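PDB 2EP5: malonyl CoA reductase (malonate semialdehyde-forming) from Sulfolobus tokodaii, which probably catalyses the NADPH-dependent reduction of malonyl-CoA to malonate semialdehyde, and belongs to the aspartate-semialdehyde dehydrogenase family. Local coordinates for residues 293-296 / 297-300; 128-131 / 132-135. All coordinates share one frame; numbering follows the deposited sequence.

Interaction 1. Residues 293-296 / 297-300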
ATOM      1  N   ARG A 293      -8.324   3.433 -19.230  1.00 21.64           N
ATOM      2  CA  ARG A 293      -8.639   2.026 -19.033  1.00 22.21           C
ATOM      3  C   ARG A 293      -7.736   1.186 -19.941  1.00 23.11           C
ATOM      4  O   ARG A 293      -7.260   1.674 -20.973  1.00 22.80           O
ATOM      5  CB  ARG A 293     -10.114   1.777 -19.360  1.00 21.28           C
ATOM      6  CG  ARG A 293     -11.068   2.589 -18.499  1.00 20.64           C
ATOM      7  CD  ARG A 293     -11.200   2.038 -17.078  1.00 21.54           C
ATOM      8  NE  ARG A 293     -12.024   0.833 -17.041  1.00 22.39           N
ATOM      9  CZ  ARG A 293     -13.316   0.803 -17.368  1.00 22.46           C
ATOM     10  NH1 ARG A 293     -13.928   1.916 -17.747  1.00 19.22           N
ATOM     11  NH2 ARG A 293     -13.995  -0.339 -17.325  1.00 20.35           N
ATOM     12  N   PRO A 294      -7.497  -0.091 -19.581  1.00 22.47           N
ATOM     13  CA  PRO A 294      -8.012  -0.795 -18.400  1.00 20.98           C
ATOM     14  C   PRO A 294      -7.266  -0.510 -17.100  1.00 21.20           C
ATOM     15  O   PRO A 294      -6.136  -0.024 -17.104  1.00 20.51           O
ATOM     16  CB  PRO A 294      -7.878  -2.251 -18.796  1.00 20.27           C
ATOM     17  CG  PRO A 294      -6.538  -2.231 -19.514  1.00 23.16           C
ATOM     18  CD  PRO A 294      -6.644  -0.990 -20.387  1.00 20.53           C
ATOM     19  N   GLN A 295      -7.923  -0.828 -15.990  1.00 20.58           N
ATOM     20  CA  GLN A 295      -7.361  -0.662 -14.658  1.00 19.98           C
ATOM     21  C   GLN A 295      -7.690  -1.911 -13.849  1.00 20.08           C
ATOM     22  O   GLN A 295      -8.823  -2.381 -13.850  1.00 18.64           O
ATOM     23  CB  GLN A 295      -7.972   0.549 -13.944  1.00 20.37           C
ATOM     24  CG  GLN A 295      -7.490   1.908 -14.400  1.00 17.67           C
ATOM     25  CD  GLN A 295      -8.112   3.016 -13.576  1.00 17.88           C
ATOM     26  OE1 GLN A 295      -8.073   2.974 -12.351  1.00 17.59           O
ATOM     27  NE2 GLN A 295      -8.692   4.012 -14.244  1.00 16.28           N
ATOM     28  N   PRO A 296      -6.692  -2.468 -13.154  1.00 20.77           N
ATOM     29  CA  PRO A 296      -6.884  -3.663 -12.336  1.00 22.13           C
ATOM     30  C   PRO A 296      -8.148  -3.663 -11.467  1.00 24.88           C
ATOM     31  O   PRO A 296      -8.973  -4.571 -11.574  1.00 24.67           O
ATOM     32  CB  PRO A 296      -5.615  -3.695 -11.499  1.00 20.56           C
ATOM     33  CG  PRO A 296      -4.597  -3.236 -12.484  1.00 19.88           C
ATOM     34  CD  PRO A 296      -5.276  -2.057 -13.152  1.00 20.06           C
ATOM     35  N   ILE A 297      -8.311  -2.644 -10.619  1.00 26.38           N
ATOM     36  CA  ILE A 297      -9.466  -2.599  -9.721  1.00 28.01           C
ATOM     37  C   ILE A 297     -10.834  -2.484 -10.388  1.00 27.70           C
ATOM     38  O   ILE A 297     -11.853  -2.730  -9.748  1.00 29.87           O
ATOM     39  CB  ILE A 297      -9.337  -1.467  -8.661  1.00 27.47           C
ATOM     40  CG1 ILE A 297      -9.362  -0.092  -9.327  1.00 28.47           C
ATOM     41  CG2 ILE A 297      -8.056  -1.648  -7.875  1.00 29.10           C
ATOM     42  CD1 ILE A 297      -9.320   1.064  -8.332  1.00 27.47           C
ATOM     43  N   ILE A 298     -10.863  -2.132 -11.668  1.00 26.02           N
ATOM     44  CA  ILE A 298     -12.129  -1.996 -12.378  1.00 23.87           C
ATOM     45  C   ILE A 298     -12.424  -3.132 -13.344  1.00 24.84           C
ATOM     46  O   ILE A 298     -13.544  -3.632 -13.395  1.00 26.51           O
ATOM     47  CB  ILE A 298     -12.185  -0.700 -13.230  1.00 24.35           C
ATOM     48  CG1 ILE A 298     -12.003   0.539 -12.350  1.00 22.14           C
ATOM     49  CG2 ILE A 298     -13.517  -0.632 -13.984  1.00 21.37           C
ATOM     50  CD1 ILE A 298     -11.836   1.811 -13.160  1.00 22.99           C
ATOM     51  N   ASP A 299     -11.412  -3.542 -14.102  1.00 24.63           N
ATOM     52  CA  ASP A 299     -11.586  -4.557 -15.132  1.00 23.90           C
ATOM     53  C   ASP A 299     -11.056  -5.968 -14.900  1.00 23.34           C
ATOM     54  O   ASP A 299     -11.361  -6.872 -15.671  1.00 23.95           O
ATOM     55  CB  ASP A 299     -10.999  -4.012 -16.432  1.00 24.32           C
ATOM     56  CG  ASP A 299     -11.580  -2.661 -16.809  1.00 25.44           C
ATOM     57  OD1 ASP A 299     -12.797  -2.601 -17.085  1.00 24.07           O
ATOM     58  OD2 ASP A 299     -10.822  -1.662 -16.824  1.00 23.65           O
ATOM     59  N   VAL A 300     -10.271  -6.171 -13.851  1.00 23.93           N
ATOM     60  CA  VAL A 300      -9.712  -7.494 -13.590  1.00 24.16           C
ATOM     61  C   VAL A 300     -10.739  -8.626 -13.549  1.00 24.77           C
ATOM     62  O   VAL A 300     -10.460  -9.733 -14.004  1.00 25.93           O
ATOM     63  CB  VAL A 300      -8.913  -7.516 -12.265  1.00 23.46           C
ATOM     64  CG1 VAL A 300      -9.855  -7.541 -11.075  1.00 23.22           C
ATOM     65  CG2 VAL A 300      -7.984  -8.719 -12.244  1.00 25.65           C
TER
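The guanidinium of Arg293 and the carboxylate of Asp299 meet side-on, their planes only 2° apart. Arg293 NE reaches Asp299 OD2 at 2.8 Å, and Arg293 NH2 reaches Asp299 OD1 at 2.6 Å. Each oxygen accepts on its syn lone pair, so the salt bridge is flat and two-pronged. The arginine chain gets there by bending at chi2 and chi3 (-76° and -75°). Ile298 crosses it at about a right angle and lays CG2 over one face of the guanidinium, 3.4 Å from Arg293 NH2. CD1 of Ile298 also packs on the Gln295 amide, whose OE1 bonds to Asn196 of the second subunit. The anti lone pair of Asp299 OD2 takes the backbone N of Gln295 at 3.1 Å. Gln295 is the N-cap of the short helix, and its carbonyl accepts from both Ile298 N and Asp299 N. With an alanine here in place of the aspartate, the Arg293 charge would probably lose its mate in this contact, and the Gln295 N-H would lose this acceptor. Three N-H groups thus hold one buried carboxylate, which fixes its rotation, ties the loop back onto the helix and probably favours the ionised form.

Interaction 2. Residues 128-131 / 132-135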
ATOM      1  N   HIS A 128      -4.558 -26.906 -32.172  1.00 25.42           N
ATOM      2  CA  HIS A 128      -3.286 -27.538 -31.872  1.00 24.97           C
ATOM      3  C   HIS A 128      -3.434 -28.861 -31.133  1.00 26.03           C
ATOM      4  O   HIS A 128      -2.487 -29.644 -31.075  1.00 26.69           O
ATOM      5  CB  HIS A 128      -2.389 -26.580 -31.085  1.00 24.39           C
ATOM      6  CG  HIS A 128      -1.897 -25.417 -31.893  1.00 24.15           C
ATOM      7  ND1 HIS A 128      -0.940 -24.540 -31.430  1.00 23.03           N
ATOM      8  CD2 HIS A 128      -2.219 -24.999 -33.141  1.00 22.57           C
ATOM      9  CE1 HIS A 128      -0.689 -23.635 -32.360  1.00 23.94           C
ATOM     10  NE2 HIS A 128      -1.451 -23.891 -33.408  1.00 24.16           N
ATOM     11  N   LEU A 129      -4.619 -29.116 -30.578  1.00 27.11           N
ATOM     12  CA  LEU A 129      -4.871 -30.367 -29.856  1.00 28.31           C
ATOM     13  C   LEU A 129      -4.688 -31.595 -30.754  1.00 28.74           C
ATOM     14  O   LEU A 129      -4.546 -32.719 -30.271  1.00 29.06           O
ATOM     15  CB  LEU A 129      -6.286 -30.368 -29.264  1.00 25.36           C
ATOM     16  CG  LEU A 129      -6.471 -29.526 -27.998  1.00 25.06           C
ATOM     17  CD1 LEU A 129      -7.949 -29.415 -27.640  1.00 23.22           C
ATOM     18  CD2 LEU A 129      -5.684 -30.161 -26.861  1.00 22.49           C
ATOM     19  N   GLU A 130      -4.694 -31.374 -32.062  1.00 29.79           N
ATOM     20  CA  GLU A 130      -4.515 -32.467 -33.005  1.00 32.30           C
ATOM     21  C   GLU A 130      -3.180 -33.161 -32.769  1.00 31.60           C
ATOM     22  O   GLU A 130      -2.986 -34.302 -33.193  1.00 32.66           O
ATOM     23  CB  GLU A 130      -4.580 -31.953 -34.443  1.00 34.31           C
ATOM     24  CG  GLU A 130      -5.905 -31.320 -34.813  1.00 39.30           C
ATOM     25  CD  GLU A 130      -6.286 -31.597 -36.252  1.00 43.66           C
ATOM     26  OE1 GLU A 130      -6.455 -32.789 -36.591  1.00 46.52           O
ATOM     27  OE2 GLU A 130      -6.414 -30.635 -37.043  1.00 44.47           O
ATOM     28  N   LEU A 131      -2.261 -32.471 -32.098  1.00 29.88           N
ATOM     29  CA  LEU A 131      -0.954 -33.047 -31.807  1.00 29.40           C
ATOM     30  C   LEU A 131      -1.130 -34.300 -30.979  1.00 28.04           C
ATOM     31  O   LEU A 131      -0.266 -35.172 -30.977  1.00 28.53           O
ATOM     32  CB  LEU A 131      -0.072 -32.073 -31.023  1.00 30.77           C
ATOM     33  CG  LEU A 131       0.714 -30.994 -31.766  1.00 34.16           C
ATOM     34  CD1 LEU A 131       1.543 -30.198 -30.755  1.00 34.31           C
ATOM     35  CD2 LEU A 131       1.627 -31.631 -32.809  1.00 33.03           C
ATOM     36  N   LEU A 132      -2.252 -34.384 -30.272  1.00 26.10           N
ATOM     37  CA  LEU A 132      -2.517 -35.532 -29.419  1.00 26.54           C
ATOM     38  C   LEU A 132      -2.642 -36.838 -30.195  1.00 27.23           C
ATOM     39  O   LEU A 132      -2.450 -37.914 -29.635  1.00 27.10           O
ATOM     40  CB  LEU A 132      -3.786 -35.292 -28.592  1.00 24.85           C
ATOM     41  CG  LEU A 132      -3.672 -34.214 -27.509  1.00 23.44           C
ATOM     42  CD1 LEU A 132      -4.999 -34.074 -26.759  1.00 22.24           C
ATOM     43  CD2 LEU A 132      -2.547 -34.577 -26.554  1.00 21.01           C
ATOM     44  N   LYS A 133      -2.953 -36.737 -31.482  1.00 29.10           N
ATOM     45  CA  LYS A 133      -3.116 -37.917 -32.330  1.00 32.21           C
ATOM     46  C   LYS A 133      -1.832 -38.706 -32.564  1.00 31.04           C
ATOM     47  O   LYS A 133      -1.885 -39.869 -32.938  1.00 30.87           O
ATOM     48  CB  LYS A 133      -3.690 -37.512 -33.691  1.00 34.74           C
ATOM     49  CG  LYS A 133      -5.147 -37.068 -33.657  1.00 40.51           C
ATOM     50  CD  LYS A 133      -5.608 -36.555 -35.020  1.00 44.21           C
ATOM     51  CE  LYS A 133      -5.407 -37.601 -36.117  1.00 48.55           C
ATOM     52  NZ  LYS A 133      -5.879 -37.132 -37.457  1.00 50.52           N
ATOM     53  N   PHE A 134      -0.684 -38.083 -32.321  1.00 31.39           N
ATOM     54  CA  PHE A 134       0.597 -38.735 -32.563  1.00 31.10           C
ATOM     55  C   PHE A 134       1.521 -38.719 -31.357  1.00 30.13           C
ATOM     56  O   PHE A 134       2.634 -39.251 -31.408  1.00 30.17           O
ATOM     57  CB  PHE A 134       1.282 -38.038 -33.738  1.00 33.83           C
ATOM     58  CG  PHE A 134       0.367 -37.789 -34.904  1.00 35.53           C
ATOM     59  CD1 PHE A 134       0.121 -38.790 -35.842  1.00 35.91           C
ATOM     60  CD2 PHE A 134      -0.285 -36.563 -35.041  1.00 36.72           C
ATOM     61  CE1 PHE A 134      -0.758 -38.577 -36.903  1.00 34.61           C
ATOM     62  CE2 PHE A 134      -1.171 -36.339 -36.100  1.00 36.95           C
ATOM     63  CZ  PHE A 134      -1.406 -37.353 -37.033  1.00 36.43           C
ATOM     64  N   GLN A 135       1.058 -38.113 -30.272  1.00 28.30           N
ATOM     65  CA  GLN A 135       1.861 -38.005 -29.061  1.00 26.84           C
ATOM     66  C   GLN A 135       2.294 -39.349 -28.474  1.00 26.85           C
ATOM     67  O   GLN A 135       3.479 -39.572 -28.237  1.00 27.05           O
ATOM     68  CB  GLN A 135       1.105 -37.187 -28.007  1.00 23.63           C
ATOM     69  CG  GLN A 135       1.843 -37.039 -26.690  1.00 22.41           C
ATOM     70  CD  GLN A 135       1.145 -36.086 -25.736  1.00 24.44           C
ATOM     71  OE1 GLN A 135       1.131 -34.876 -25.952  1.00 25.56           O
ATOM     72  NE2 GLN A 135       0.559 -36.629 -24.676  1.00 23.98           N
TER
HETATM   73  O   HOH W   1      -8.229 -35.617 -37.000  1.00 46.60           O
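Leu129 meets Leu132 one turn on, and the two side chains lie side by side, pointing the same way. Leu129 CD2 touches Leu132 CD1 at 4.0 Å. The Leu129 carbonyl accepts from Leu132 N at 2.8 Å, an i to i+3 bond of the 3-10 kind. Glu130 comes next and repeats the pattern, with its O bonded to Lys133 N at 3.0 Å. Its side chain runs alongside that of Lys133. Glu130 OE1 and Lys133 NZ stay 4.5 Å apart, beyond a salt bridge. A water sits between them. It accepts from Lys133 NZ at 2.8 Å and gives a weak bond to Glu130 OE1. The lysine chain is extended at chi2 but bends at chi3 (56°), which turns its amine toward that water. Lys133 CB also lies over one face of the neighbouring Phe134 ring, offset toward the rim. Leu131 closes the first segment. Its O accepts from Phe134 N, three residues on, at 3.2 Å and, weakly, from Gln135 N, four residues on. The turn runs into helix 132-140, beside the parallel sheet of the Rossmann-type nucleotide-binding domain. Leu132 packs on Ile144 and Val146 of strand 144-147, outermost in the sheet within this chain. Leu129 rests on Val343 and Met344 of the C-terminal helix 334-347, and Met344 also touches Leu132. The Leu131 side chain touches Ile224 of strand 224-225.

Overall arrangement
Interactions 1 and 2 lie on opposite sides of the chain's centre. Their own centres are 37 Å apart, and their nearest atoms are about 24 Å apart. Residues 128-135 belong to the nucleotide-binding part of the fold, away from the annotated sites, and no other subunit touches them. Residues 293-300 fall in the dimerisation region. There the second subunit packs on Gln295, Pro296 and Ile297, and Tyr185 of a third subunit touches Ile297. Interaction 1 is also the one near the predicted active site. The Val300 side chain is about 8 Å from that of His244, the likely proton acceptor, and about 11 Å from that of Cys151, the likely acyl-thioester nucleophile.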